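Local coordinates for Rbsd/fucu transport protein family protein (Streptococcus pneumoniae, PDB 4A34) that binds L-fucose and, as a fucose mutarotase of the RbsD/FucU family, probably speeds the interconversion of the sugar's alpha and beta anomers, at residues Met18-Gly21 and Glu25-Leu28; Thr88-Ile93 and Thr98-Ile103. All coordinates share one frame; numbering follows the deposited sequence.

Contact 1: Met18-Gly21 and Glu25-Leu28; sequences MEMG and EIVL
Glu25 OE2 is gripped by two cations of the same chain, forming salt bridges to Arg114 NH1 and Lys136 NZ, while Met20 SD passes near the backbone of the same residue, 4.3 Å from Glu25 O. The carboxylate belongs to a side chain that leaves the strand away from 18-21, so this ion cluster and the apolar contact lie apart. No hydrogen bond links the two segments; what joins them is the thioether of Met20 laid against Ile26. The Met20 chain runs out extended through CG (chi2 178°) and then bends at the sulfur (chi3 -109°), which brings the terminal methyl over CB and CD1 of Ile26, across the isoleucine chain. Met20 CE meets Ile26 CD1 at 3.7 Å and Ile26 CB at 3.9 Å, and the sulfur itself rests 4.0 Å from Ile26 CB. The two side chains cross at about a right angle. Ile26 presents its longer branch because CG1 stands anti to the backbone N (chi1 179°), carrying CD1 out to the methionine methyl, whereas CG2 touches just the sulfur. With 108 Å² buried over both sides, this is a small contact made by side chains, the backbones being well separated, with 8.1 Å between the CA atoms of Met20 and Glu25. Met20 is the first residue to leave helical geometry after helix 11-19, and the short connection beyond it includes His22, a residue of the fucose pocket. Strand 25-29, which receives the contact, runs inside the mixed sheet between the parallel strand 120-124 and the antiparallel strand 133-136, so the end of helix 11-19 is packed by way of Met20 onto a central strand.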
loop_
_atom_site.group_PDB
_atom_site.type_symbol
_atom_site.label_atom_id
_atom_site.label_comp_id
_atom_site.label_asym_id
_atom_site.label_seq_id
_atom_site.Cartn_x
_atom_site.Cartn_y
_atom_site.Cartn_z
ATOM N N MET I 18 -9.540 21.955 -6.313
ATOM C CA MET I 18 -8.618 22.262 -7.403
ATOM C C MET I 18 -8.616 21.202 -8.503
ATOM O O MET I 18 -8.691 21.534 -9.688
ATOM C CB MET I 18 -7.203 22.455 -6.854
ATOM C CG MET I 18 -6.977 23.780 -6.156
ATOM S SD MET I 18 -6.859 25.074 -7.403
ATOM C CE MET I 18 -5.081 25.103 -7.677
ATOM N N GLU I 19 -8.532 19.931 -8.115
ATOM C CA GLU I 19 -8.433 18.848 -9.094
ATOM C C GLU I 19 -9.778 18.500 -9.736
ATOM O O GLU I 19 -9.830 17.741 -10.704
ATOM C CB GLU I 19 -7.750 17.608 -8.504
ATOM C CG GLU I 19 -8.498 16.947 -7.381
ATOM C CD GLU I 19 -7.626 16.041 -6.521
ATOM O OE1 GLU I 19 -6.413 16.304 -6.371
ATOM O OE2 GLU I 19 -8.176 15.064 -5.979
ATOM N N MET I 20 -10.859 19.058 -9.197
ATOM C CA MET I 20 -12.172 18.957 -9.836
ATOM C C MET I 20 -12.190 19.750 -11.140
ATOM O O MET I 20 -11.652 20.850 -11.223
ATOM C CB MET I 20 -13.285 19.443 -8.896
ATOM C CG MET I 20 -13.844 18.371 -7.974
ATOM S SD MET I 20 -15.111 18.984 -6.847
ATOM C CE MET I 20 -14.281 18.937 -5.279
ATOM N N GLY I 21 -12.808 19.172 -12.159
ATOM C CA GLY I 21 -13.045 19.879 -13.409
ATOM C C GLY I 21 -14.532 20.086 -13.623
ATOM O O GLY I 21 -15.346 19.792 -12.738
ATOM N N GLU I 25 -19.070 16.882 -9.286
ATOM C CA GLU I 25 -19.935 17.278 -8.178
ATOM C C GLU I 25 -19.261 17.026 -6.830
ATOM O O GLU I 25 -18.382 16.172 -6.713
ATOM C CB GLU I 25 -21.277 16.551 -8.256
ATOM C CG GLU I 25 -22.103 16.933 -9.477
ATOM C CD GLU I 25 -23.308 16.039 -9.699
ATOM O OE1 GLU I 25 -23.801 15.422 -8.732
ATOM O OE2 GLU I 25 -23.773 15.952 -10.848
ATOM N N ILE I 26 -19.668 17.801 -5.827
ATOM C CA ILE I 26 -19.168 17.642 -4.465
ATOM C C ILE I 26 -20.300 17.835 -3.472
ATOM O O ILE I 26 -21.095 18.762 -3.608
ATOM C CB ILE I 26 -17.983 18.605 -4.134
ATOM C CG1 ILE I 26 -17.527 18.401 -2.677
ATOM C CG2 ILE I 26 -18.354 20.056 -4.443
ATOM C CD1 ILE I 26 -16.340 19.185 -2.264
ATOM N N VAL I 27 -20.353 16.957 -2.475
ATOM C CA VAL I 27 -21.430 16.950 -1.498
ATOM C C VAL I 27 -20.972 17.559 -0.190
ATOM O O VAL I 27 -19.958 17.151 0.381
ATOM C CB VAL I 27 -21.960 15.522 -1.238
ATOM C CG1 VAL I 27 -23.128 15.553 -0.277
ATOM C CG2 VAL I 27 -22.384 14.854 -2.540
ATOM N N LEU I 28 -21.724 18.546 0.283
ATOM C CA LEU I 28 -21.483 19.104 1.594
ATOM C C LEU I 28 -22.447 18.385 2.518
ATOM O O LEU I 28 -23.642 18.685 2.551
ATOM C CB LEU I 28 -21.689 20.627 1.591
ATOM C CG LEU I 28 -20.975 21.424 0.478
ATOM C CD1 LEU I 28 -21.297 22.921 0.521
ATOM C CD2 LEU I 28 -19.463 21.227 0.508
#

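Contact 2: Thr88-Ile93 and Thr98-Ile103; sequences TYRQMI and TDLKTI
This is a helix-to-loop packing contact, largely apolar and partly buried, in which Arg90 and Ile93 near the end of helix 85-93 meet Thr98, Leu100 and Ile103 on the way into strand 103-106. The two segments bury 292 Å² between them, and the CA atoms of Ile93 and Thr98 approach to 5.8 Å. Ile93 points at the loop and divides its branches. CG2, anti to the backbone N, lies 3.7 Å from Thr98 CB, while CD1, on the other branch, meets Ile103 CD1 at 3.8 Å. The polar link is modest: Thr98 N donates to Ile93 O in a weak bond of 3.5 Å and 153°. Between these two residues the chain doubles back, and an Asx turn follows, with Lys101 N donating to Asp99 OD1 at 3.1 Å from well above the carboxylate plane. That turn spans the start of the 3-10 segment 100-102, from which Leu100 reaches the helix, its side chain crossing that of Arg90 at about a right angle. Leu100 CD2 sits 3.5 Å from Arg90 O and also meets the start of the Arg90 side chain, at CB and CG, while Leu100 CD1 lies along Arg90 CB and CD, 3.9 Å from the latter. Arg90 CG also lies near the terminal methyl of Ile103. Toward the sheet, Ile93 and Ile103 both lean on Ile71 of strand 71-74, and Thr102 OG1 is hydrogen-bonded to Asp68 O and Ser70 N.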
loop_
_atom_site.group_PDB
_atom_site.type_symbol
_atom_site.label_atom_id
_atom_site.label_comp_id
_atom_site.label_asym_id
_atom_site.label_seq_id
_atom_site.Cartn_x
_atom_site.Cartn_y
_atom_site.Cartn_z
ATOM N N THR I 88 -31.194 30.345 4.566
ATOM C CA THR I 88 -29.780 30.692 4.710
ATOM C C THR I 88 -28.974 30.322 3.459
ATOM O O THR I 88 -28.181 31.134 2.962
ATOM C CB THR I 88 -29.169 29.988 5.936
ATOM O OG1 THR I 88 -30.139 29.926 6.991
ATOM C CG2 THR I 88 -27.939 30.724 6.415
ATOM N N TYR I 89 -29.195 29.102 2.955
ATOM C CA TYR I 89 -28.555 28.636 1.723
ATOM C C TYR I 89 -28.982 29.465 0.525
ATOM O O TYR I 89 -28.148 29.844 -0.301
ATOM C CB TYR I 89 -28.880 27.164 1.432
ATOM C CG TYR I 89 -28.289 26.152 2.383
ATOM C CD1 TYR I 89 -27.171 26.446 3.159
ATOM C CD2 TYR I 89 -28.856 24.892 2.504
ATOM C CE1 TYR I 89 -26.636 25.503 4.033
ATOM C CE2 TYR I 89 -28.329 23.952 3.369
ATOM C CZ TYR I 89 -27.227 24.265 4.129
ATOM O OH TYR I 89 -26.719 23.327 4.980
ATOM N N ARG I 90 -30.288 29.716 0.428
ATOM C CA ARG I 90 -30.854 30.466 -0.694
ATOM C C ARG I 90 -30.318 31.898 -0.736
ATOM O O ARG I 90 -29.911 32.373 -1.800
ATOM C CB ARG I 90 -32.392 30.413 -0.696
ATOM C CG ARG I 90 -32.943 29.143 -1.341
ATOM C CD ARG I 90 -34.441 29.200 -1.561
ATOM N NE ARG I 90 -35.170 29.023 -0.311
ATOM C CZ ARG I 90 -35.762 27.894 0.063
ATOM N NH1 ARG I 90 -35.731 26.822 -0.731
ATOM N NH2 ARG I 90 -36.392 27.840 1.236
ATOM N N GLN I 91 -30.286 32.548 0.431
ATOM C CA GLN I 91 -29.631 33.855 0.619
ATOM C C GLN I 91 -28.185 33.865 0.111
ATOM O O GLN I 91 -27.751 34.807 -0.558
ATOM C CB GLN I 91 -29.592 34.218 2.102
ATOM C CG GLN I 91 -30.916 34.541 2.747
ATOM C CD GLN I 91 -30.758 34.871 4.225
ATOM O OE1 GLN I 91 -29.820 34.411 4.890
ATOM N NE2 GLN I 91 -31.678 35.676 4.747
ATOM N N MET I 92 -27.448 32.816 0.474
ATOM C CA MET I 92 -26.042 32.659 0.154
ATOM C C MET I 92 -25.866 32.498 -1.355
ATOM O O MET I 92 -25.091 33.222 -1.972
ATOM C CB MET I 92 -25.510 31.423 0.890
ATOM C CG MET I 92 -24.023 31.405 1.191
ATOM S SD MET I 92 -23.662 31.691 2.933
ATOM C CE MET I 92 -23.459 33.477 2.960
ATOM N N ILE I 93 -26.605 31.553 -1.936
ATOM C CA ILE I 93 -26.468 31.186 -3.349
ATOM C C ILE I 93 -26.733 32.355 -4.289
ATOM O O ILE I 93 -25.923 32.634 -5.171
ATOM C CB ILE I 93 -27.363 29.975 -3.710
ATOM C CG1 ILE I 93 -26.776 28.697 -3.108
ATOM C CG2 ILE I 93 -27.512 29.838 -5.226
ATOM C CD1 ILE I 93 -27.746 27.525 -3.033
ATOM N N THR I 98 -25.957 33.244 -8.583
ATOM C CA THR I 98 -26.620 32.045 -9.095
ATOM C C THR I 98 -28.149 32.136 -8.961
ATOM O O THR I 98 -28.681 32.343 -7.864
ATOM C CB THR I 98 -26.042 30.743 -8.452
ATOM O OG1 THR I 98 -24.660 30.618 -8.805
ATOM C CG2 THR I 98 -26.763 29.504 -8.950
ATOM N N ASP I 99 -28.834 32.008 -10.098
ATOM C CA ASP I 99 -30.293 31.948 -10.158
ATOM C C ASP I 99 -30.773 30.791 -9.291
ATOM O O ASP I 99 -30.316 29.655 -9.469
ATOM C CB ASP I 99 -30.738 31.727 -11.614
ATOM C CG ASP I 99 -32.232 31.996 -11.845
ATOM O OD1 ASP I 99 -33.041 31.974 -10.887
ATOM O OD2 ASP I 99 -32.596 32.224 -13.020
ATOM N N LEU I 100 -31.688 31.074 -8.362
ATOM C CA LEU I 100 -32.239 30.041 -7.483
ATOM C C LEU I 100 -33.015 28.954 -8.239
ATOM O O LEU I 100 -33.318 27.897 -7.685
ATOM C CB LEU I 100 -33.113 30.656 -6.390
ATOM C CG LEU I 100 -32.483 31.514 -5.284
ATOM C CD1 LEU I 100 -33.554 31.898 -4.279
ATOM C CD2 LEU I 100 -31.333 30.811 -4.579
ATOM N N LYS I 101 -33.318 29.221 -9.507
ATOM C CA LYS I 101 -33.997 28.265 -10.384
ATOM C C LYS I 101 -33.195 26.971 -10.591
ATOM O O LYS I 101 -33.763 25.941 -10.971
ATOM C CB LYS I 101 -34.321 28.917 -11.738
ATOM N N THR I 102 -31.887 27.029 -10.339
ATOM C CA THR I 102 -31.013 25.866 -10.500
ATOM C C THR I 102 -31.121 24.861 -9.350
ATOM O O THR I 102 -30.692 23.714 -9.492
ATOM C CB THR I 102 -29.526 26.277 -10.708
ATOM O OG1 THR I 102 -28.823 25.226 -11.380
ATOM C CG2 THR I 102 -28.847 26.566 -9.386
ATOM N N ILE I 103 -31.677 25.289 -8.215
ATOM C CA ILE I 103 -31.878 24.395 -7.071
ATOM C C ILE I 103 -33.010 23.411 -7.349
ATOM O O ILE I 103 -34.114 23.822 -7.723
ATOM C CB ILE I 103 -32.184 25.161 -5.759
ATOM C CG1 ILE I 103 -30.995 26.035 -5.353
ATOM C CG2 ILE I 103 -32.541 24.179 -4.623
ATOM C CD1 ILE I 103 -31.277 26.974 -4.203
#

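Contact 1 closes before contact 2 opens, so the two follow one another along the chain. Their centres are 18 Å apart, and although their nearest atoms come within about 6 Å, they do not touch. Contact 1 joins the end of helix 11-19 to strand 25-29 itself, and contact 2 joins the end of helix 85-93 to the loop entering strand 103-106, at different positions across the same mixed sheet: strand 25-29 is interior, whereas strand 103-106 is outermost within this chain. Strands 133-136 and 71-74 lie between them. Each contact thus ties a helix to its following strand, one at the middle of the sheet and one at its border.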